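Local coordinates for protein Protease/Reverse transcriptase/ribonuclease H (Eastern chimpanzee simian foamy virus, PDB 7KSF) that combines an aspartic protease, a reverse transcriptase and a ribonuclease H in one chain, probably serving viral maturation and reverse transcription, at residues 135-143 with 177-186; 448-459 with 512-523. The protein carries 1 engineered substitution. All blocks are in the same frame, centred on the assembly; numbering follows the deposited sequence.

Interaction 1. Residues 135-143 with 177-186; sequences QHWENQVGH and VIDDLLKQGV
Gln184 reaches Asn139 and Val141 by setting CG opposite its own carbonyl carbon (chi1 -58°) and running straight on from there, which carries its amide off the helix to the backbone of residues 139-141. NE2 donates to Asn139 O at 2.8 Å, with that oxygen close to the amide plane. OE1 accepts from Val141 N at 3.0 Å on a lone pair. This second bond is nearly straight (166°). A glutamine suits this place because one flat group answers a peptide C=O and a peptide N-H at once, and the paired bonds fix its rotation. NE2 also bonds weakly back to Asp180 O in its own helix. Two motifs frame the contact: a type II beta turn from Trp137 to Gln140, whose third position Asn139 takes with the positive phi (63°) that asparagine tolerates well, and a Schellman motif after helix 171-184, where Gly185 has no side chain to hinder its positive phi. The loop after helix 117-129 is thus laid against helix 171-184, while its backbone also bonds to Ile98, Val100 and Val340. Gln140 OE1 accepts from two successive backbone N-H groups where the chain enters the turn, Trp137 N at 2.8 Å and His136 N at 2.7 Å. Asn139 crosses Val177 at about a right angle, its CG 3.8 Å from Val177 CG2. Beyond the helix, Val141 CG2 meets Val186 CG2 at 3.6 Å, two compact branched side chains in a buried spot. Asp180 OD1 bonds to Thr97, and Glu138 forms a salt bridge with Arg207.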
loop_
_atom_site.group_PDB
_atom_site.type_symbol
_atom_site.label_atom_id
_atom_site.label_comp_id
_atom_site.label_asym_id
_atom_site.label_seq_id
_atom_site.Cartn_x
_atom_site.Cartn_y
_atom_site.Cartn_z
ATOM N N GLN A 135 10.710 13.833 5.978
ATOM C CA GLN A 135 9.895 14.923 5.463
ATOM C C GLN A 135 9.189 15.607 6.626
ATOM O O GLN A 135 8.437 14.965 7.367
ATOM C CB GLN A 135 8.877 14.417 4.446
ATOM C CG GLN A 135 8.237 15.532 3.640
ATOM C CD GLN A 135 6.872 15.165 3.103
ATOM O OE1 GLN A 135 6.415 14.031 3.249
ATOM N NE2 GLN A 135 6.207 16.128 2.479
ATOM N N HIS A 136 9.439 16.903 6.789
ATOM C CA HIS A 136 8.805 17.693 7.836
ATOM C C HIS A 136 7.610 18.490 7.338
ATOM O O HIS A 136 6.593 18.567 8.033
ATOM C CB HIS A 136 9.827 18.645 8.462
ATOM C CG HIS A 136 11.005 17.954 9.068
ATOM N ND1 HIS A 136 11.117 17.727 10.422
ATOM C CD2 HIS A 136 12.122 17.434 8.504
ATOM C CE1 HIS A 136 12.253 17.100 10.667
ATOM N NE2 HIS A 136 12.882 16.911 9.522
ATOM N N TRP A 137 7.705 19.087 6.154
ATOM C CA TRP A 137 6.621 19.879 5.595
ATOM C C TRP A 137 5.889 19.079 4.529
ATOM O O TRP A 137 6.492 18.248 3.840
ATOM C CB TRP A 137 7.143 21.183 4.990
ATOM C CG TRP A 137 7.942 22.007 5.940
ATOM C CD1 TRP A 137 9.295 21.987 6.104
ATOM C CD2 TRP A 137 7.439 22.973 6.865
ATOM N NE1 TRP A 137 9.667 22.881 7.075
ATOM C CE2 TRP A 137 8.543 23.499 7.560
ATOM C CE3 TRP A 137 6.159 23.441 7.174
ATOM C CZ2 TRP A 137 8.409 24.475 8.544
ATOM C CZ3 TRP A 137 6.029 24.407 8.149
ATOM C CH2 TRP A 137 7.143 24.912 8.823
ATOM N N GLU A 138 4.589 19.325 4.400
ATOM C CA GLU A 138 3.853 18.764 3.278
ATOM C C GLU A 138 4.356 19.382 1.978
ATOM O O GLU A 138 4.707 20.565 1.931
ATOM C CB GLU A 138 2.353 19.008 3.438
ATOM C CG GLU A 138 1.710 18.255 4.596
ATOM C CD GLU A 138 0.193 18.265 4.522
ATOM O OE1 GLU A 138 -0.350 18.770 3.520
ATOM O OE2 GLU A 138 -0.455 17.767 5.468
ATOM N N ASN A 139 4.440 18.675 0.982
ATOM C CA ASN A 139 4.930 19.073 -0.341
ATOM C C ASN A 139 6.399 19.480 -0.313
ATOM O O ASN A 139 6.885 20.132 -1.245
ATOM C CB ASN A 139 4.075 20.195 -0.932
ATOM C CG ASN A 139 2.594 19.931 -0.783
ATOM O OD1 ASN A 139 1.844 20.776 -0.299
ATOM N ND2 ASN A 139 2.164 18.741 -1.188
ATOM N N GLN A 140 7.113 19.108 0.744
ATOM C CA GLN A 140 8.541 19.381 0.835
ATOM C C GLN A 140 9.316 18.454 -0.092
ATOM O O GLN A 140 9.092 17.241 -0.113
ATOM C CB GLN A 140 9.016 19.203 2.277
ATOM C CG GLN A 140 10.498 18.950 2.421
ATOM C CD GLN A 140 10.886 18.631 3.849
ATOM O OE1 GLN A 140 10.036 18.572 4.738
ATOM N NE2 GLN A 140 12.176 18.423 4.075
ATOM N N VAL A 141 10.229 19.035 -0.873
ATOM C CA VAL A 141 11.070 18.283 -1.793
ATOM C C VAL A 141 12.526 18.645 -1.537
ATOM O O VAL A 141 12.841 19.685 -0.954
ATOM C CB VAL A 141 10.713 18.540 -3.274
ATOM C CG1 VAL A 141 9.244 18.260 -3.523
ATOM C CG2 VAL A 141 11.064 19.966 -3.663
ATOM N N GLY A 142 13.419 17.770 -1.991
ATOM C CA GLY A 142 14.847 17.957 -1.820
ATOM C C GLY A 142 15.535 18.271 -3.134
ATOM O O GLY A 142 15.040 17.921 -4.208
ATOM N N HIS A 143 16.680 18.942 -3.048
ATOM C CA HIS A 143 17.491 19.242 -4.217
ATOM C C HIS A 143 18.555 18.169 -4.402
ATOM O O HIS A 143 19.181 17.724 -3.436
ATOM C CB HIS A 143 18.153 20.618 -4.089
ATOM C CG HIS A 143 19.005 20.990 -5.263
ATOM N ND1 HIS A 143 18.490 21.178 -6.527
ATOM C CD2 HIS A 143 20.338 21.211 -5.362
ATOM C CE1 HIS A 143 19.470 21.496 -7.356
ATOM N NE2 HIS A 143 20.601 21.522 -6.674
ATOM N N VAL A 177 -0.251 23.545 -2.747
ATOM C CA VAL A 177 0.846 22.826 -3.387
ATOM C C VAL A 177 1.497 23.689 -4.458
ATOM O O VAL A 177 2.727 23.715 -4.590
ATOM C CB VAL A 177 0.333 21.492 -3.960
ATOM C CG1 VAL A 177 1.485 20.660 -4.494
ATOM C CG2 VAL A 177 -0.440 20.726 -2.899
ATOM N N ILE A 178 0.687 24.408 -5.239
ATOM C CA ILE A 178 1.237 25.332 -6.229
ATOM C C ILE A 178 2.125 26.369 -5.556
ATOM O O ILE A 178 3.215 26.683 -6.045
ATOM C CB ILE A 178 0.107 25.999 -7.032
ATOM C CG1 ILE A 178 -0.788 24.947 -7.690
ATOM C CG2 ILE A 178 0.687 26.915 -8.098
ATOM C CD1 ILE A 178 -0.112 24.204 -8.811
ATOM N N ASP A 179 1.683 26.904 -4.416
ATOM C CA ASP A 179 2.474 27.911 -3.716
ATOM C C ASP A 179 3.776 27.321 -3.188
ATOM O O ASP A 179 4.846 27.923 -3.337
ATOM C CB ASP A 179 1.661 28.522 -2.576
ATOM C CG ASP A 179 0.571 29.453 -3.070
ATOM O OD1 ASP A 179 0.536 29.736 -4.288
ATOM O OD2 ASP A 179 -0.239 29.917 -2.240
ATOM N N ASP A 180 3.705 26.142 -2.567
ATOM C CA ASP A 180 4.900 25.548 -1.976
ATOM C C ASP A 180 5.944 25.220 -3.038
ATOM O O ASP A 180 7.132 25.510 -2.858
ATOM C CB ASP A 180 4.520 24.298 -1.178
ATOM C CG ASP A 180 3.719 24.626 0.072
ATOM O OD1 ASP A 180 4.024 25.645 0.722
ATOM O OD2 ASP A 180 2.782 23.873 0.403
ATOM N N LEU A 181 5.520 24.625 -4.155
ATOM C CA LEU A 181 6.466 24.292 -5.216
ATOM C C LEU A 181 7.032 25.545 -5.863
ATOM O O LEU A 181 8.227 25.600 -6.176
ATOM C CB LEU A 181 5.790 23.408 -6.262
ATOM C CG LEU A 181 5.273 22.080 -5.710
ATOM C CD1 LEU A 181 4.628 21.275 -6.814
ATOM C CD2 LEU A 181 6.399 21.297 -5.057
ATOM N N LEU A 182 6.192 26.556 -6.083
ATOM C CA LEU A 182 6.703 27.844 -6.532
ATOM C C LEU A 182 7.688 28.410 -5.524
ATOM O O LEU A 182 8.719 28.985 -5.895
ATOM C CB LEU A 182 5.554 28.829 -6.756
ATOM C CG LEU A 182 4.679 28.669 -7.993
ATOM C CD1 LEU A 182 3.442 29.534 -7.839
ATOM C CD2 LEU A 182 5.442 29.045 -9.252
ATOM N N LYS A 183 7.386 28.250 -4.234
ATOM C CA LYS A 183 8.269 28.767 -3.197
ATOM C C LYS A 183 9.604 28.039 -3.208
ATOM O O LYS A 183 10.659 28.656 -3.024
ATOM C CB LYS A 183 7.599 28.647 -1.828
ATOM C CG LYS A 183 8.136 29.609 -0.773
ATOM C CD LYS A 183 7.276 29.582 0.481
ATOM C CE LYS A 183 7.476 30.835 1.317
ATOM N NZ LYS A 183 6.748 30.767 2.613
ATOM N N GLN A 184 9.578 26.726 -3.436
ATOM C CA GLN A 184 10.792 25.935 -3.574
ATOM C C GLN A 184 11.405 26.031 -4.960
ATOM O O GLN A 184 12.480 25.466 -5.185
ATOM C CB GLN A 184 10.499 24.471 -3.252
ATOM C CG GLN A 184 9.946 24.258 -1.867
ATOM C CD GLN A 184 9.592 22.817 -1.613
ATOM O OE1 GLN A 184 10.440 22.021 -1.214
ATOM N NE2 GLN A 184 8.334 22.467 -1.849
ATOM N N GLY A 185 10.749 26.718 -5.889
ATOM C CA GLY A 185 11.251 26.808 -7.241
ATOM C C GLY A 185 11.029 25.578 -8.085
ATOM O O GLY A 185 11.572 25.500 -9.192
ATOM N N VAL A 186 10.255 24.607 -7.596
ATOM C CA VAL A 186 9.931 23.442 -8.407
ATOM C C VAL A 186 9.111 23.853 -9.622
ATOM O O VAL A 186 9.264 23.285 -10.708
ATOM C CB VAL A 186 9.200 22.390 -7.549
ATOM C CG1 VAL A 186 9.052 21.084 -8.313
ATOM C CG2 VAL A 186 9.949 22.172 -6.247
#

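Interaction 2. Residues 448-459 with 512-523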
loop_
_atom_site.group_PDB
_atom_site.type_symbol
_atom_site.label_atom_id
_atom_site.label_comp_id
_atom_site.label_asym_id
_atom_site.label_seq_id
_atom_site.Cartn_x
_atom_site.Cartn_y
_atom_site.Cartn_z
ATOM N N ARG A 448 2.621 -29.665 -14.947
ATOM C CA ARG A 448 3.190 -28.654 -15.829
ATOM C C ARG A 448 4.117 -29.307 -16.850
ATOM O O ARG A 448 4.968 -30.129 -16.495
ATOM C CB ARG A 448 3.945 -27.608 -15.008
ATOM C CG ARG A 448 4.825 -26.652 -15.814
ATOM C CD ARG A 448 4.011 -25.801 -16.780
ATOM N NE ARG A 448 4.859 -24.916 -17.572
ATOM C CZ ARG A 448 4.419 -24.166 -18.577
ATOM N NH1 ARG A 448 3.138 -24.197 -18.916
ATOM N NH2 ARG A 448 5.259 -23.388 -19.245
ATOM N N LEU A 449 3.947 -28.947 -18.120
ATOM C CA LEU A 449 4.748 -29.515 -19.198
ATOM C C LEU A 449 5.701 -28.464 -19.740
ATOM O O LEU A 449 5.250 -27.410 -20.209
ATOM C CB LEU A 449 3.852 -30.047 -20.315
ATOM C CG LEU A 449 2.748 -31.006 -19.867
ATOM C CD1 LEU A 449 1.945 -31.494 -21.061
ATOM C CD2 LEU A 449 3.334 -32.175 -19.093
ATOM N N PRO A 450 7.017 -28.702 -19.701
ATOM C CA PRO A 450 7.964 -27.686 -20.190
ATOM C C PRO A 450 7.851 -27.399 -21.676
ATOM O O PRO A 450 8.385 -26.383 -22.136
ATOM C CB PRO A 450 9.335 -28.287 -19.843
ATOM C CG PRO A 450 9.056 -29.292 -18.773
ATOM C CD PRO A 450 7.705 -29.852 -19.095
ATOM N N GLU A 451 7.175 -28.257 -22.445
ATOM C CA GLU A 451 7.034 -28.006 -23.875
ATOM C C GLU A 451 5.915 -27.010 -24.157
ATOM O O GLU A 451 6.132 -25.998 -24.835
ATOM C CB GLU A 451 6.784 -29.321 -24.616
ATOM C CG GLU A 451 6.187 -29.166 -26.012
ATOM C CD GLU A 451 7.207 -28.787 -27.074
ATOM O OE1 GLU A 451 8.192 -28.085 -26.755
ATOM O OE2 GLU A 451 7.022 -29.196 -28.239
ATOM N N GLN A 452 4.715 -27.278 -23.650
ATOM C CA GLN A 452 3.578 -26.410 -23.918
ATOM C C GLN A 452 3.732 -25.071 -23.205
ATOM O O GLN A 452 4.307 -24.978 -22.118
ATOM C CB GLN A 452 2.273 -27.080 -23.488
ATOM C CG GLN A 452 1.940 -28.349 -24.252
ATOM C CD GLN A 452 0.508 -28.794 -24.037
ATOM O OE1 GLN A 452 -0.304 -28.063 -23.470
ATOM N NE2 GLN A 452 0.191 -29.998 -24.493
ATOM N N ARG A 453 3.208 -24.024 -23.839
ATOM C CA ARG A 453 3.257 -22.691 -23.263
ATOM C C ARG A 453 2.286 -22.580 -22.091
ATOM O O ARG A 453 1.350 -23.372 -21.943
ATOM C CB ARG A 453 2.932 -21.639 -24.324
ATOM C CG ARG A 453 3.874 -21.665 -25.516
ATOM C CD ARG A 453 3.484 -20.627 -26.554
ATOM N NE ARG A 453 2.162 -20.885 -27.115
ATOM C CZ ARG A 453 1.570 -20.103 -28.013
ATOM N NH1 ARG A 453 2.182 -19.013 -28.451
ATOM N NH2 ARG A 453 0.365 -20.410 -28.473
ATOM N N LEU A 454 2.520 -21.577 -21.248
ATOM C CA LEU A 454 1.744 -21.391 -20.029
ATOM C C LEU A 454 0.524 -20.529 -20.332
ATOM O O LEU A 454 0.662 -19.366 -20.724
ATOM C CB LEU A 454 2.606 -20.752 -18.941
ATOM C CG LEU A 454 2.393 -21.190 -17.489
ATOM C CD1 LEU A 454 3.425 -20.531 -16.588
ATOM C CD2 LEU A 454 0.985 -20.876 -17.007
ATOM N N VAL A 455 -0.666 -21.099 -20.143
ATOM C CA VAL A 455 -1.928 -20.398 -20.369
ATOM C C VAL A 455 -2.517 -20.003 -19.024
ATOM O O VAL A 455 -2.628 -20.839 -18.117
ATOM C CB VAL A 455 -2.917 -21.270 -21.164
ATOM C CG1 VAL A 455 -4.319 -20.684 -21.090
ATOM C CG2 VAL A 455 -2.462 -21.393 -22.606
ATOM N N ILE A 456 -2.901 -18.736 -18.895
ATOM C CA ILE A 456 -3.456 -18.200 -17.659
ATOM C C ILE A 456 -4.783 -17.530 -17.977
ATOM O O ILE A 456 -4.824 -16.575 -18.762
ATOM C CB ILE A 456 -2.503 -17.201 -16.986
ATOM C CG1 ILE A 456 -1.112 -17.812 -16.823
ATOM C CG2 ILE A 456 -3.049 -16.776 -15.637
ATOM C CD1 ILE A 456 -0.094 -16.841 -16.284
ATOM N N LYS A 457 -5.857 -18.020 -17.369
ATOM C CA LYS A 457 -7.174 -17.409 -17.497
ATOM C C LYS A 457 -7.478 -16.626 -16.228
ATOM O O LYS A 457 -7.415 -17.174 -15.123
ATOM C CB LYS A 457 -8.244 -18.471 -17.754
ATOM C CG LYS A 457 -8.085 -19.199 -19.082
ATOM C CD LYS A 457 -9.256 -20.135 -19.341
ATOM C CE LYS A 457 -9.203 -20.720 -20.742
ATOM N NZ LYS A 457 -10.405 -21.552 -21.027
ATOM N N VAL A 458 -7.798 -15.343 -16.385
ATOM C CA VAL A 458 -7.911 -14.421 -15.261
ATOM C C VAL A 458 -9.285 -13.761 -15.283
ATOM O O VAL A 458 -9.694 -13.190 -16.303
ATOM C CB VAL A 458 -6.804 -13.350 -15.292
ATOM C CG1 VAL A 458 -6.924 -12.437 -14.087
ATOM C CG2 VAL A 458 -5.436 -14.008 -15.325
ATOM N N ASN A 459 -9.986 -13.846 -14.159
ATOM C CA ASN A 459 -11.220 -13.115 -13.916
ATOM C C ASN A 459 -11.215 -12.703 -12.449
ATOM O O ASN A 459 -10.418 -13.203 -11.649
ATOM C CB ASN A 459 -12.454 -13.962 -14.261
ATOM C CG ASN A 459 -13.648 -13.120 -14.671
ATOM O OD1 ASN A 459 -13.776 -11.965 -14.265
ATOM N ND2 ASN A 459 -14.528 -13.695 -15.482
ATOM N N LEU A 512 6.694 -20.963 -12.948
ATOM C CA LEU A 512 6.219 -22.061 -13.780
ATOM C C LEU A 512 6.550 -21.884 -15.255
ATOM O O LEU A 512 6.369 -22.830 -16.031
ATOM C CB LEU A 512 4.702 -22.222 -13.631
ATOM C CG LEU A 512 4.112 -22.064 -12.231
ATOM C CD1 LEU A 512 2.598 -22.148 -12.286
ATOM C CD2 LEU A 512 4.679 -23.108 -11.285
ATOM N N ALA A 513 7.015 -20.703 -15.667
ATOM C CA ALA A 513 7.299 -20.462 -17.077
ATOM C C ALA A 513 8.410 -21.378 -17.574
ATOM O O ALA A 513 8.236 -22.107 -18.558
ATOM C CB ALA A 513 7.669 -18.994 -17.297
ATOM N N MET A 514 9.566 -21.344 -16.904
ATOM C CA MET A 514 10.712 -22.183 -17.252
ATOM C C MET A 514 11.156 -21.939 -18.695
ATOM O O MET A 514 11.402 -22.871 -19.462
ATOM C CB MET A 514 10.404 -23.662 -17.012
ATOM C CG MET A 514 9.895 -23.965 -15.617
ATOM S SD MET A 514 9.334 -25.670 -15.467
ATOM C CE MET A 514 8.818 -25.698 -13.754
ATOM N N GLY A 515 11.250 -20.662 -19.060
ATOM C CA GLY A 515 11.694 -20.290 -20.387
ATOM C C GLY A 515 10.658 -20.425 -21.473
ATOM O O GLY A 515 11.016 -20.445 -22.653
ATOM N N GLN A 516 9.380 -20.515 -21.117
ATOM C CA GLN A 516 8.296 -20.649 -22.079
ATOM C C GLN A 516 7.469 -19.371 -22.129
ATOM O O GLN A 516 7.272 -18.705 -21.104
ATOM C CB GLN A 516 7.397 -21.838 -21.729
ATOM C CG GLN A 516 8.003 -23.182 -22.075
ATOM C CD GLN A 516 8.127 -23.389 -23.571
ATOM O OE1 GLN A 516 7.334 -22.856 -24.349
ATOM N NE2 GLN A 516 9.127 -24.157 -23.986
ATOM N N GLU A 517 7.073 -19.012 -23.358
ATOM C CA GLU A 517 6.202 -17.859 -23.520
ATOM C C GLU A 517 4.884 -18.085 -22.793
ATOM O O GLU A 517 4.409 -19.217 -22.655
ATOM C CB GLU A 517 5.940 -17.582 -25.001
ATOM C CG GLU A 517 7.196 -17.351 -25.828
ATOM C CD GLU A 517 6.893 -17.132 -27.299
ATOM O OE1 GLU A 517 5.699 -17.097 -27.668
ATOM O OE2 GLU A 517 7.853 -16.993 -28.088
ATOM N N ILE A 518 4.287 -16.992 -22.328
ATOM C CA ILE A 518 3.065 -17.027 -21.530
ATOM C C ILE A 518 1.971 -16.296 -22.294
ATOM O O ILE A 518 2.163 -15.151 -22.720
ATOM C CB ILE A 518 3.278 -16.395 -20.143
ATOM C CG1 ILE A 518 4.360 -17.146 -19.375
ATOM C CG2 ILE A 518 1.975 -16.369 -19.363
ATOM C CD1 ILE A 518 4.637 -16.569 -18.012
ATOM N N LEU A 519 0.834 -16.955 -22.467
ATOM C CA LEU A 519 -0.341 -16.353 -23.082
ATOM C C LEU A 519 -1.433 -16.229 -22.028
ATOM O O LEU A 519 -1.744 -17.202 -21.334
ATOM C CB LEU A 519 -0.837 -17.184 -24.268
ATOM C CG LEU A 519 -0.110 -17.029 -25.607
ATOM C CD1 LEU A 519 1.292 -17.628 -25.571
ATOM C CD2 LEU A 519 -0.939 -17.660 -26.710
ATOM N N VAL A 520 -2.002 -15.037 -21.908
ATOM C CA VAL A 520 -2.997 -14.741 -20.887
ATOM C C VAL A 520 -4.315 -14.438 -21.578
ATOM O O VAL A 520 -4.371 -13.608 -22.491
ATOM C CB VAL A 520 -2.561 -13.567 -19.992
ATOM C CG1 VAL A 520 -3.609 -13.300 -18.927
ATOM C CG2 VAL A 520 -1.217 -13.868 -19.353
ATOM N N TYR A 521 -5.370 -15.118 -21.148
ATOM C CA TYR A 521 -6.717 -14.862 -21.630
ATOM C C TYR A 521 -7.489 -14.092 -20.570
ATOM O O TYR A 521 -7.358 -14.361 -19.372
ATOM C CB TYR A 521 -7.432 -16.168 -21.978
ATOM C CG TYR A 521 -6.810 -16.890 -23.154
ATOM C CD1 TYR A 521 -5.695 -17.700 -22.983
ATOM C CD2 TYR A 521 -7.333 -16.755 -24.431
ATOM C CE1 TYR A 521 -5.121 -18.357 -24.050
ATOM C CE2 TYR A 521 -6.765 -17.411 -25.507
ATOM C CZ TYR A 521 -5.660 -18.210 -25.311
ATOM O OH TYR A 521 -5.091 -18.863 -26.376
ATOM N N SER A 522 -8.291 -13.132 -21.020
ATOM C CA SER A 522 -8.928 -12.186 -20.119
ATOM C C SER A 522 -10.217 -11.683 -20.753
ATOM O O SER A 522 -10.329 -11.660 -21.984
ATOM C CB SER A 522 -7.991 -11.011 -19.816
ATOM O OG SER A 522 -7.209 -10.690 -20.953
ATOM N N PRO A 523 -11.198 -11.281 -19.943
ATOM C CA PRO A 523 -12.437 -10.717 -20.504
ATOM C C PRO A 523 -12.256 -9.380 -21.195
ATOM O O PRO A 523 -13.251 -8.805 -21.649
ATOM C CB PRO A 523 -13.350 -10.567 -19.270
ATOM C CG PRO A 523 -12.703 -11.367 -18.190
ATOM C CD PRO A 523 -11.242 -11.366 -18.475
#
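Leu454 and Glu517 open a parallel ladder of backbone bonds with a weak one, Leu454 N to Glu517 O at 3.3 Å. Leu519 N then gives to Leu454 O at 3.0 Å, and the alternation continues through Ile456 N to Leu519 O, Tyr521 N to Ile456 O and Val458 N to Tyr521 O. The strands run 23° apart. Side chains alternate between the faces. On one, Ile456 CD1 touches Ile518 CG2 at 3.7 Å, and these isoleucines with Leu454 fill a buried layer. Leu454 CD1 reaches on to CB of the partly exposed Leu512 at 3.6 Å. On the other, Val455 CG1 lies 3.8 Å from Tyr521 CD1, and Leu519 CD1 sits over one face of the Arg453 guanidinium, offset toward its rim. The bend of the arginine at chi3 (-63°) turns that flat group over the leucine, while its NH2 forms a salt bridge with Glu472. Further out, Arg448 NH2 makes a weak bond to Ala513 O, which a long arginine side chain can reach from the loop, and Leu454 CD1 covers one face of this guanidinium. Lys457 makes a cation-pi contact with Tyr470. In the RNase H-like fold, these are strands 1 and 4 of the 3-2-1-4-5 order, with 454-460 in the middle: strand 464-471 flanks it, strand 557-561 flanks 518-522, and Ala509 of helix 494-513 packs against Ile456 and Ile518.

From the N terminus, the chain passes the protease-family strands and helix 117-129 before interaction 1 closes a loop of 33 residues, bringing residues 135-143 against the end of helix 171-184, where the chain leads toward strand 187-189. The polymerase strands and helices follow. Interaction 2 then closes a span of 52 residues, holding two strands and most of helix 494-513, by pairing the first strand of the RNase H-like sheet with its fourth. The contacts stand in series, neither nested nor crossed, on opposite sides of the chain's centre. Their centres are 46 Å apart and their nearest atoms about 34 Å. Strand 590-597 and the calcium ion at Gly596 and Glu642 follow further along the chain.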